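Local coordinates for pyridoxine 4-oxidase (Mesorhizobium loti, PDB 4HA6), which oxidises the 4-hydroxymethyl group of pyridoxine, using bound FAD with molecular oxygen as electron acceptor, as a member of the GMC oxidoreductase family, at residues R77-G82 and G215-R220; A253-S256 and M261-G264; R372-G375 and G379-L382. All blocks are in the same frame, centred on the assembly; numbering follows the deposited sequence.

Contact 1: R77-G82 and G215-R220; sequences RGRLIG and GSRVRR. With FAD (flavin-adenine dinucleotide), chain B.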
loop_
_atom_site.group_PDB
_atom_site.type_symbol
_atom_site.label_atom_id
_atom_site.label_comp_id
_atom_site.label_asym_id
_atom_site.label_seq_id
_atom_site.Cartn_x
_atom_site.Cartn_y
_atom_site.Cartn_z
ATOM N N ARG A 77 0.276 -9.849 -4.073
ATOM C CA ARG A 77 0.670 -9.619 -2.684
ATOM C C ARG A 77 1.927 -10.417 -2.326
ATOM O O ARG A 77 2.065 -11.578 -2.721
ATOM C CB ARG A 77 -0.475 -9.989 -1.731
ATOM C CG ARG A 77 -1.621 -8.970 -1.667
ATOM C CD ARG A 77 -1.200 -7.691 -0.928
ATOM N NE ARG A 77 -1.055 -6.539 -1.825
ATOM C CZ ARG A 77 -0.685 -5.325 -1.423
ATOM N NH1 ARG A 77 -0.421 -5.102 -0.142
ATOM N NH2 ARG A 77 -0.590 -4.328 -2.293
ATOM N N GLY A 78 2.843 -9.800 -1.582
ATOM C CA GLY A 78 4.052 -10.487 -1.157
ATOM C C GLY A 78 3.807 -11.672 -0.224
ATOM O O GLY A 78 3.082 -11.539 0.772
ATOM N N ARG A 79 4.395 -12.826 -0.561
ATOM C CA ARG A 79 4.393 -14.019 0.303
ATOM C C ARG A 79 5.828 -14.523 0.526
ATOM O O ARG A 79 6.254 -15.518 -0.074
ATOM C CB ARG A 79 3.541 -15.153 -0.292
ATOM C CG ARG A 79 3.370 -16.361 0.650
ATOM C CD ARG A 79 3.289 -17.694 -0.109
ATOM N NE ARG A 79 1.914 -18.010 -0.472
ATOM C CZ ARG A 79 1.457 -18.081 -1.720
ATOM N NH1 ARG A 79 2.277 -17.884 -2.748
ATOM N NH2 ARG A 79 0.179 -18.361 -1.941
ATOM N N LEU A 80 6.558 -13.825 1.393
ATOM C CA LEU A 80 7.972 -14.096 1.677
ATOM C C LEU A 80 8.429 -13.040 2.673
ATOM O O LEU A 80 7.716 -12.043 2.900
ATOM C CB LEU A 80 8.843 -14.037 0.406
ATOM C CG LEU A 80 9.178 -12.694 -0.257
ATOM C CD1 LEU A 80 10.222 -12.881 -1.356
ATOM C CD2 LEU A 80 7.928 -12.000 -0.810
ATOM N N ILE A 81 9.598 -13.256 3.277
ATOM C CA ILE A 81 10.134 -12.300 4.236
ATOM C C ILE A 81 10.268 -10.947 3.539
ATOM O O ILE A 81 10.926 -10.834 2.502
ATOM C CB ILE A 81 11.479 -12.781 4.835
ATOM C CG1 ILE A 81 11.235 -13.870 5.890
ATOM C CG2 ILE A 81 12.241 -11.624 5.457
ATOM C CD1 ILE A 81 10.570 -13.358 7.176
ATOM N N GLY A 82 9.597 -9.932 4.081
ATOM C CA GLY A 82 9.580 -8.625 3.449
ATOM C C GLY A 82 8.227 -8.296 2.845
ATOM O O GLY A 82 7.918 -7.120 2.595
ATOM N N GLY A 215 7.973 -20.214 6.039
ATOM C CA GLY A 215 7.122 -21.256 5.478
ATOM C C GLY A 215 6.016 -21.731 6.413
ATOM O O GLY A 215 5.561 -22.877 6.317
ATOM N N SER A 216 5.588 -20.851 7.318
ATOM C CA SER A 216 4.616 -21.215 8.352
ATOM C C SER A 216 3.402 -20.275 8.353
ATOM O O SER A 216 3.548 -19.065 8.546
ATOM C CB SER A 216 5.298 -21.176 9.716
ATOM O OG SER A 216 6.503 -21.916 9.695
ATOM N N ARG A 217 2.215 -20.843 8.159
ATOM C CA ARG A 217 0.972 -20.075 8.131
ATOM C C ARG A 217 0.175 -20.191 9.418
ATOM O O ARG A 217 -0.182 -21.301 9.835
ATOM C CB ARG A 217 0.078 -20.572 7.007
ATOM C CG ARG A 217 0.310 -19.894 5.690
ATOM C CD ARG A 217 -0.516 -20.547 4.610
ATOM N NE ARG A 217 0.225 -20.599 3.357
ATOM C CZ ARG A 217 -0.286 -20.267 2.182
ATOM N NH1 ARG A 217 -1.547 -19.864 2.103
ATOM N NH2 ARG A 217 0.462 -20.343 1.089
ATOM N N VAL A 218 -0.129 -19.052 10.039
ATOM C CA VAL A 218 -1.010 -19.055 11.211
ATOM C C VAL A 218 -2.445 -19.230 10.719
ATOM O O VAL A 218 -2.941 -18.408 9.929
ATOM C CB VAL A 218 -0.896 -17.761 12.035
ATOM C CG1 VAL A 218 -1.870 -17.792 13.201
ATOM C CG2 VAL A 218 0.528 -17.589 12.547
ATOM N N ARG A 219 -3.107 -20.291 11.181
ATOM C CA ARG A 219 -4.431 -20.663 10.669
ATOM C C ARG A 219 -5.548 -20.153 11.562
ATOM O O ARG A 219 -6.588 -19.717 11.067
ATOM C CB ARG A 219 -4.544 -22.199 10.495
ATOM C CG ARG A 219 -5.935 -22.707 10.101
ATOM C CD ARG A 219 -5.916 -24.123 9.502
ATOM N NE ARG A 219 -5.514 -25.135 10.474
ATOM C CZ ARG A 219 -5.223 -26.403 10.169
ATOM N NH1 ARG A 219 -5.285 -26.819 8.906
ATOM N NH2 ARG A 219 -4.863 -27.261 11.123
ATOM N N ARG A 220 -5.339 -20.241 12.878
ATOM C CA ARG A 220 -6.328 -19.801 13.856
ATOM C C ARG A 220 -5.639 -19.253 15.098
ATOM O O ARG A 220 -4.545 -19.714 15.471
ATOM C CB ARG A 220 -7.225 -20.981 14.283
ATOM C CG ARG A 220 -8.092 -21.590 13.180
ATOM C CD ARG A 220 -8.953 -22.767 13.688
ATOM N NE ARG A 220 -8.255 -24.056 13.653
ATOM C CZ ARG A 220 -8.829 -25.211 13.315
ATOM N NH1 ARG A 220 -10.110 -25.247 12.972
ATOM N NH2 ARG A 220 -8.121 -26.331 13.313
HETATM P PA FAD B . 2.479 -6.965 3.705
HETATM O O1A FAD B . 3.769 -6.183 3.501
HETATM O O2A FAD B . 1.735 -7.454 2.494
HETATM O O5B FAD B . 2.838 -8.218 4.663
HETATM C C5B FAD B . 1.972 -9.322 4.909
HETATM C C4B FAD B . 2.893 -10.484 5.253
HETATM O O4B FAD B . 2.251 -11.440 6.102
HETATM C C3B FAD B . 3.315 -11.230 3.994
HETATM O O3B FAD B . 4.733 -11.444 4.101
HETATM C C2B FAD B . 2.545 -12.547 4.046
HETATM O O2B FAD B . 3.277 -13.613 3.415
HETATM C C1B FAD B . 2.367 -12.764 5.546
HETATM N N9A FAD B . 1.142 -13.521 5.939
HETATM C C8A FAD B . -0.106 -13.355 5.449
HETATM N N7A FAD B . -0.974 -14.205 6.062
HETATM C C5A FAD B . -0.284 -14.933 6.972
HETATM C C6A FAD B . -0.599 -16.000 7.958
HETATM N N6A FAD B . -1.877 -16.473 8.105
HETATM N N1A FAD B . 0.428 -16.484 8.713
HETATM C C2A FAD B . 1.688 -16.018 8.588
HETATM N N3A FAD B . 2.030 -15.047 7.712
HETATM C C4A FAD B . 1.108 -14.471 6.888
HETATM N N1 FAD B . 3.428 1.122 -1.605
HETATM C C2 FAD B . 4.118 2.274 -1.695
HETATM O O2 FAD B . 4.033 3.095 -0.755
HETATM N N3 FAD B . 4.868 2.587 -2.769
HETATM C C4 FAD B . 4.998 1.759 -3.819
HETATM O O4 FAD B . 5.693 2.071 -4.822
HETATM C C4X FAD B . 4.270 0.470 -3.792
HETATM N N5 FAD B . 4.331 -0.413 -4.810
HETATM C C5X FAD B . 3.668 -1.595 -4.750
HETATM C C6 FAD B . 3.746 -2.504 -5.804
HETATM C C7 FAD B . 3.072 -3.720 -5.738
HETATM C C7M FAD B . 3.171 -4.694 -6.886
HETATM C C8 FAD B . 2.263 -4.055 -4.534
HETATM C C8M FAD B . 1.530 -5.369 -4.471
HETATM C C9 FAD B . 2.179 -3.155 -3.473
HETATM C C9A FAD B . 2.851 -1.935 -3.551
HETATM N N10 FAD B . 2.771 -1.017 -2.489
HETATM C C10 FAD B . 3.469 0.195 -2.585
HETATM C "C1'" FAD B . 1.961 -1.327 -1.304
HETATM C "C2'" FAD B . 2.801 -1.705 -0.095
HETATM O "O2'" FAD B . 3.822 -2.641 -0.475
HETATM C "C3'" FAD B . 1.850 -2.333 0.927
HETATM O "O3'" FAD B . 0.751 -1.432 1.136
HETATM C "C4'" FAD B . 2.553 -2.615 2.243
HETATM O "O4'" FAD B . 3.680 -3.468 1.973
HETATM C "C5'" FAD B . 1.605 -3.265 3.257
HETATM O "O5'" FAD B . 2.394 -3.887 4.268
HETATM P P FAD B . 1.682 -4.778 5.392
HETATM O O1P FAD B . 2.632 -5.015 6.559
HETATM O O2P FAD B . 0.296 -4.230 5.666
HETATM O O3P FAD B . 1.433 -6.157 4.612
#
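Arg-79 and Arg-217 are the meeting point of 77-82, an irregular loop, and 215-220, which leads into strand 217-224; no hydrogen bond joins the two backbones directly. The adenosine half of FAD bridges them instead. Val-218 reads the adenine edge through a pair of nearly straight backbone bonds, its N donating to N1A (2.9 Å) and its O accepting from N6A (2.9 Å). From the loop, Gly-78 O comes to 3.2 Å from ribose C3B, and Leu-80 O to 3.3 Å from O3B. The Arg-79 chain sets out with CG anti to the backbone N (chi1 -173°), then bends twice, bringing NE to 3.2 Å from Arg-217 NH2 in one of the two conformers of Arg-217, so the approach is doubtful. Both atoms are donors, and in that conformer like charges come together with the guanidinium planes 30° apart. Arg-79 has a firmer partner in Trp-58, with which it makes a cation-pi contact. Further along the cofactor, Arg-77 NH2 sits 3.2 Å from the flavin methyl C8M. Behind the adenine-binding backbone, the Val-218 side chain packs against Leu-231 and Val-233 of strand 227-235 and Ile-31 of strand 28-31.

Contact 2: A253-S256 and M261-G264; sequences ALES and MRSG. With FAD (flavin-adenine dinucleotide), chain B; GOL (glycerol), chain D.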
loop_
_atom_site.group_PDB
_atom_site.type_symbol
_atom_site.label_atom_id
_atom_site.label_comp_id
_atom_site.label_asym_id
_atom_site.label_seq_id
_atom_site.Cartn_x
_atom_site.Cartn_y
_atom_site.Cartn_z
ATOM N N ALA A 253 -3.745 -6.271 4.628
ATOM C CA ALA A 253 -5.146 -5.888 4.427
ATOM C C ALA A 253 -6.110 -7.050 4.155
ATOM O O ALA A 253 -7.301 -6.960 4.440
ATOM C CB ALA A 253 -5.251 -4.833 3.325
ATOM N N LEU A 254 -5.600 -8.143 3.614
ATOM C CA LEU A 254 -6.456 -9.281 3.312
ATOM C C LEU A 254 -6.312 -10.360 4.351
ATOM O O LEU A 254 -7.301 -10.925 4.856
ATOM C CB LEU A 254 -6.076 -9.838 1.940
ATOM C CG LEU A 254 -6.441 -8.870 0.824
ATOM C CD1 LEU A 254 -5.590 -9.123 -0.391
ATOM C CD2 LEU A 254 -7.902 -9.018 0.490
ATOM N N GLU A 255 -5.067 -10.649 4.698
ATOM C CA GLU A 255 -4.819 -11.815 5.532
ATOM C C GLU A 255 -5.049 -11.581 7.020
ATOM O O GLU A 255 -5.347 -12.520 7.766
ATOM C CB GLU A 255 -3.427 -12.386 5.233
ATOM C CG GLU A 255 -3.328 -13.003 3.836
ATOM C CD GLU A 255 -4.247 -14.219 3.644
ATOM O OE1 GLU A 255 -4.718 -14.812 4.647
ATOM O OE2 GLU A 255 -4.496 -14.597 2.479
ATOM N N SER A 256 -4.925 -10.339 7.476
ATOM C CA SER A 256 -5.280 -10.096 8.871
ATOM C C SER A 256 -6.784 -10.334 9.144
ATOM O O SER A 256 -7.115 -11.110 10.054
ATOM C CB SER A 256 -4.785 -8.740 9.369
ATOM O OG SER A 256 -3.380 -8.764 9.534
ATOM N N MET A 261 -11.341 -13.991 11.003
ATOM C CA MET A 261 -12.576 -14.710 10.677
ATOM C C MET A 261 -12.433 -16.236 10.835
ATOM O O MET A 261 -13.302 -16.889 11.431
ATOM C CB MET A 261 -13.093 -14.312 9.288
ATOM C CG MET A 261 -13.485 -12.834 9.179
ATOM S SD MET A 261 -14.197 -12.398 7.555
ATOM C CE MET A 261 -12.732 -11.924 6.604
ATOM N N ARG A 262 -11.330 -16.795 10.331
ATOM C CA ARG A 262 -11.011 -18.217 10.548
ATOM C C ARG A 262 -11.009 -18.586 12.039
ATOM O O ARG A 262 -11.275 -19.734 12.391
ATOM C CB ARG A 262 -9.653 -18.598 9.916
ATOM C CG ARG A 262 -9.691 -18.831 8.401
ATOM C CD ARG A 262 -8.413 -19.505 7.873
ATOM N NE ARG A 262 -7.187 -18.956 8.463
ATOM C CZ ARG A 262 -6.460 -17.976 7.924
ATOM N NH1 ARG A 262 -6.820 -17.425 6.769
ATOM N NH2 ARG A 262 -5.365 -17.542 8.539
ATOM N N SER A 263 -10.709 -17.606 12.900
ATOM C CA SER A 263 -10.629 -17.820 14.341
ATOM C C SER A 263 -11.974 -17.589 15.005
ATOM O O SER A 263 -12.086 -17.661 16.230
ATOM C CB SER A 263 -9.588 -16.900 14.974
ATOM O OG SER A 263 -8.316 -17.065 14.374
ATOM N N GLY A 264 -12.996 -17.311 14.197
ATOM C CA GLY A 264 -14.333 -17.116 14.726
ATOM C C GLY A 264 -14.523 -15.709 15.248
ATOM O O GLY A 264 -15.418 -15.456 16.057
HETATM P PA FAD B . 2.479 -6.965 3.705
HETATM O O1A FAD B . 3.769 -6.183 3.501
HETATM O O2A FAD B . 1.735 -7.454 2.494
HETATM O O5B FAD B . 2.838 -8.218 4.663
HETATM C C5B FAD B . 1.972 -9.322 4.909
HETATM C C4B FAD B . 2.893 -10.484 5.253
HETATM O O4B FAD B . 2.251 -11.440 6.102
HETATM C C3B FAD B . 3.315 -11.230 3.994
HETATM O O3B FAD B . 4.733 -11.444 4.101
HETATM C C2B FAD B . 2.545 -12.547 4.046
HETATM O O2B FAD B . 3.277 -13.613 3.415
HETATM C C1B FAD B . 2.367 -12.764 5.546
HETATM N N9A FAD B . 1.142 -13.521 5.939
HETATM C C8A FAD B . -0.106 -13.355 5.449
HETATM N N7A FAD B . -0.974 -14.205 6.062
HETATM C C5A FAD B . -0.284 -14.933 6.972
HETATM C C6A FAD B . -0.599 -16.000 7.958
HETATM N N6A FAD B . -1.877 -16.473 8.105
HETATM N N1A FAD B . 0.428 -16.484 8.713
HETATM C C2A FAD B . 1.688 -16.018 8.588
HETATM N N3A FAD B . 2.030 -15.047 7.712
HETATM C C4A FAD B . 1.108 -14.471 6.888
HETATM N N1 FAD B . 3.428 1.122 -1.605
HETATM C C2 FAD B . 4.118 2.274 -1.695
HETATM O O2 FAD B . 4.033 3.095 -0.755
HETATM N N3 FAD B . 4.868 2.587 -2.769
HETATM C C4 FAD B . 4.998 1.759 -3.819
HETATM O O4 FAD B . 5.693 2.071 -4.822
HETATM C C4X FAD B . 4.270 0.470 -3.792
HETATM N N5 FAD B . 4.331 -0.413 -4.810
HETATM C C5X FAD B . 3.668 -1.595 -4.750
HETATM C C6 FAD B . 3.746 -2.504 -5.804
HETATM C C7 FAD B . 3.072 -3.720 -5.738
HETATM C C7M FAD B . 3.171 -4.694 -6.886
HETATM C C8 FAD B . 2.263 -4.055 -4.534
HETATM C C8M FAD B . 1.530 -5.369 -4.471
HETATM C C9 FAD B . 2.179 -3.155 -3.473
HETATM C C9A FAD B . 2.851 -1.935 -3.551
HETATM N N10 FAD B . 2.771 -1.017 -2.489
HETATM C C10 FAD B . 3.469 0.195 -2.585
HETATM C "C1'" FAD B . 1.961 -1.327 -1.304
HETATM C "C2'" FAD B . 2.801 -1.705 -0.095
HETATM O "O2'" FAD B . 3.822 -2.641 -0.475
HETATM C "C3'" FAD B . 1.850 -2.333 0.927
HETATM O "O3'" FAD B . 0.751 -1.432 1.136
HETATM C "C4'" FAD B . 2.553 -2.615 2.243
HETATM O "O4'" FAD B . 3.680 -3.468 1.973
HETATM C "C5'" FAD B . 1.605 -3.265 3.257
HETATM O "O5'" FAD B . 2.394 -3.887 4.268
HETATM P P FAD B . 1.682 -4.778 5.392
HETATM O O1P FAD B . 2.632 -5.015 6.559
HETATM O O2P FAD B . 0.296 -4.230 5.666
HETATM O O3P FAD B . 1.433 -6.157 4.612
HETATM C C1 GOL D . -8.570 -17.706 3.452
HETATM O O1 GOL D . -8.743 -17.385 4.823
HETATM C C2 GOL D . -7.123 -17.535 2.975
HETATM O O2 GOL D . -6.359 -16.893 3.983
HETATM C C3 GOL D . -7.133 -16.695 1.694
HETATM O O3 GOL D . -5.861 -16.499 1.119
HETATM O O HOH W 1 -4.506 -15.110 7.129
#
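Glu-255 and Arg-262 face each other across two turns of one helix, yet their charges barely meet: OE1 lies 4.0 Å from NH1 in a long salt bridge, at the edge of the guanidinium and near its plane, with the carboxylate turned 34° from it. A water does the closer work. It donates to Glu-255 OE1 (2.5 Å) and to Glu-255 O, and accepts from Arg-262 NH2 (2.9 Å) and from the adenine amine N6A of FAD (3.1 Å), so all four of its bonds are used. A glycerol, probably from the crystallisation liquor, closes the other side: its O2 and O3 donate to OE1 and OE2 of Glu-255, and Arg-262 NH1 gives its O1 a bent bond (2.7 Å, 142°).

The Glu-255 chain runs alongside the adenine, CB 3.2 Å from N7A, with CG also close to N7A and C8A; the bend at chi2 (-64°) then turns the carboxylate toward Arg-262. Tyr-60 OH fixes this carboxylate through OE2, while Arg-219 O accepts a hydrogen bond from Arg-262 NE. An alanine in place of Glu-255 would probably leave the guanidinium without its counter-charge, the water with one anchor fewer and Tyr-60 without its acceptor.

Beyond Arg-262 the helix stops in a Schellman motif, in which Gly-264 adopts positive phi and its N bonds back to Met-261 O (2.8 Å). Helix 252-262 follows strand 246-249 of the parallel sheet, and with the turn after it makes up a signature segment of GMC oxidoreductases; lying beside the adenine, it is part of the Rossmann-like FAD-binding domain that the family shares.

Contact 3: R372-G375 and G379-L382; sequences RISG and GDRL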
loop_
_atom_site.group_PDB
_atom_site.type_symbol
_atom_site.label_atom_id
_atom_site.label_comp_id
_atom_site.label_asym_id
_atom_site.label_seq_id
_atom_site.Cartn_x
_atom_site.Cartn_y
_atom_site.Cartn_z
ATOM N N ARG A 372 -14.383 -11.148 2.723
ATOM C CA ARG A 372 -15.047 -12.187 3.522
ATOM C C ARG A 372 -14.339 -13.513 3.282
ATOM O O ARG A 372 -13.953 -13.793 2.149
ATOM C CB ARG A 372 -16.491 -12.389 3.050
ATOM C CG ARG A 372 -17.480 -11.330 3.460
ATOM C CD ARG A 372 -18.863 -11.637 2.845
ATOM N NE ARG A 372 -19.016 -11.103 1.491
ATOM C CZ ARG A 372 -19.528 -11.774 0.461
ATOM N NH1 ARG A 372 -19.935 -13.030 0.604
ATOM N NH2 ARG A 372 -19.625 -11.188 -0.721
ATOM N N ILE A 373 -14.187 -14.338 4.317
ATOM C CA ILE A 373 -13.679 -15.698 4.092
ATOM C C ILE A 373 -14.787 -16.508 3.412
ATOM O O ILE A 373 -15.984 -16.279 3.692
ATOM C CB ILE A 373 -13.271 -16.406 5.408
ATOM C CG1 ILE A 373 -14.403 -16.355 6.437
ATOM C CG2 ILE A 373 -11.984 -15.792 5.994
ATOM C CD1 ILE A 373 -14.180 -17.273 7.653
ATOM N N SER A 374 -14.412 -17.437 2.528
ATOM C CA SER A 374 -15.405 -18.314 1.884
ATOM C C SER A 374 -15.580 -19.649 2.626
ATOM O O SER A 374 -16.560 -20.379 2.417
ATOM C CB SER A 374 -15.041 -18.575 0.409
ATOM O OG SER A 374 -13.851 -19.361 0.283
ATOM N N GLY A 375 -14.628 -19.979 3.490
ATOM C CA GLY A 375 -14.708 -21.222 4.243
ATOM C C GLY A 375 -13.686 -21.160 5.360
ATOM O O GLY A 375 -12.992 -20.146 5.498
ATOM N N GLY A 379 -6.909 -22.886 2.297
ATOM C CA GLY A 379 -7.014 -22.965 0.845
ATOM C C GLY A 379 -8.295 -22.409 0.248
ATOM O O GLY A 379 -8.418 -22.350 -0.981
ATOM N N ASP A 380 -9.252 -22.023 1.097
ATOM C CA ASP A 380 -10.516 -21.449 0.621
ATOM C C ASP A 380 -10.288 -19.995 0.227
ATOM O O ASP A 380 -9.892 -19.172 1.066
ATOM C CB ASP A 380 -11.580 -21.495 1.723
ATOM C CG ASP A 380 -11.956 -22.903 2.108
ATOM O OD1 ASP A 380 -12.358 -23.126 3.279
ATOM O OD2 ASP A 380 -11.836 -23.787 1.239
ATOM N N ARG A 381 -10.545 -19.661 -1.033
ATOM C CA ARG A 381 -10.189 -18.331 -1.523
ATOM C C ARG A 381 -11.035 -17.231 -0.886
ATOM O O ARG A 381 -12.194 -17.454 -0.510
ATOM C CB ARG A 381 -10.266 -18.268 -3.049
ATOM C CG ARG A 381 -11.616 -18.613 -3.602
ATOM C CD ARG A 381 -12.267 -17.401 -4.226
ATOM N NE ARG A 381 -13.686 -17.629 -4.494
ATOM C CZ ARG A 381 -14.488 -16.728 -5.050
ATOM N NH1 ARG A 381 -14.005 -15.541 -5.404
ATOM N NH2 ARG A 381 -15.771 -17.010 -5.254
ATOM N N LEU A 382 -10.437 -16.054 -0.729
ATOM C CA LEU A 382 -11.152 -14.926 -0.159
ATOM C C LEU A 382 -12.131 -14.360 -1.168
ATOM O O LEU A 382 -11.881 -14.399 -2.378
ATOM C CB LEU A 382 -10.185 -13.831 0.302
ATOM C CG LEU A 382 -9.267 -14.153 1.480
ATOM C CD1 LEU A 382 -8.238 -13.044 1.699
ATOM C CD2 LEU A 382 -10.049 -14.420 2.769
HETATM O O HOH W 2 -11.815 -17.903 2.918
#
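Ile-373 lies beside Leu-382 (CA to CA 5.0 Å) and Gly-375 beside Asp-380 (5.5 Å between CA atoms) as the two segments run antiparallel, with no direct backbone hydrogen bond between them. A water stands in for one, accepting from Ser-374 N (2.7 Å) and lying 3.0 Å from Asp-380 O. The direct polar link comes from a side chain. With OG set between its own backbone N and carbonyl carbon (chi1 68°), Ser-374 donates to Arg-381 O over 2.6 Å; the hydroxyl lies in the carbonyl plane, on a lone pair, at a C=O...OG angle of 144°. The two segments flank the turn of an arrangement consistent with a beta-hairpin connection between strands 370-372 and 383-385, where Arg-372 bonds through its backbone to Ile-383. Farther out, Asp-380 OD1 accepts from Glu-377 N at the turn and comes to 3.2 Å from Gly-375 C. Only a residue without a CB fits there, since a CB on Gly-375 would run into that same oxygen. On the inner side, branch meets branch: Ile-373 CG2 touches Leu-382 CD2 at 4.0 Å, and both side chains rest on helix 252-262, Ile-373 at Ala-258 and Met-261, Leu-382 at Leu-254 and Ala-258. Arg-381 NH1 forms a salt bridge to Glu-63.

Overall arrangement
Followed from the N terminus, the three contacts come in series, none nesting in or crossing another. Contact 1 closes a long loop of 132 residues, bringing the segment after strand 74-75 to strand 217-224 around the adenosine of FAD. Contact 2 spans four intervening residues of helix 252-262 and runs into the turn that ends it, and contact 3 closes a three-residue turn beyond. Contacts 1 and 2 share the cofactor and also touch directly, through Arg-262 and the backbone of Val-218 and Arg-219. Contact 3 packs on the same helix through apolar side chains, without reaching contact 1, so the helix ties the 372-382 turn to the FAD-binding part of the fold.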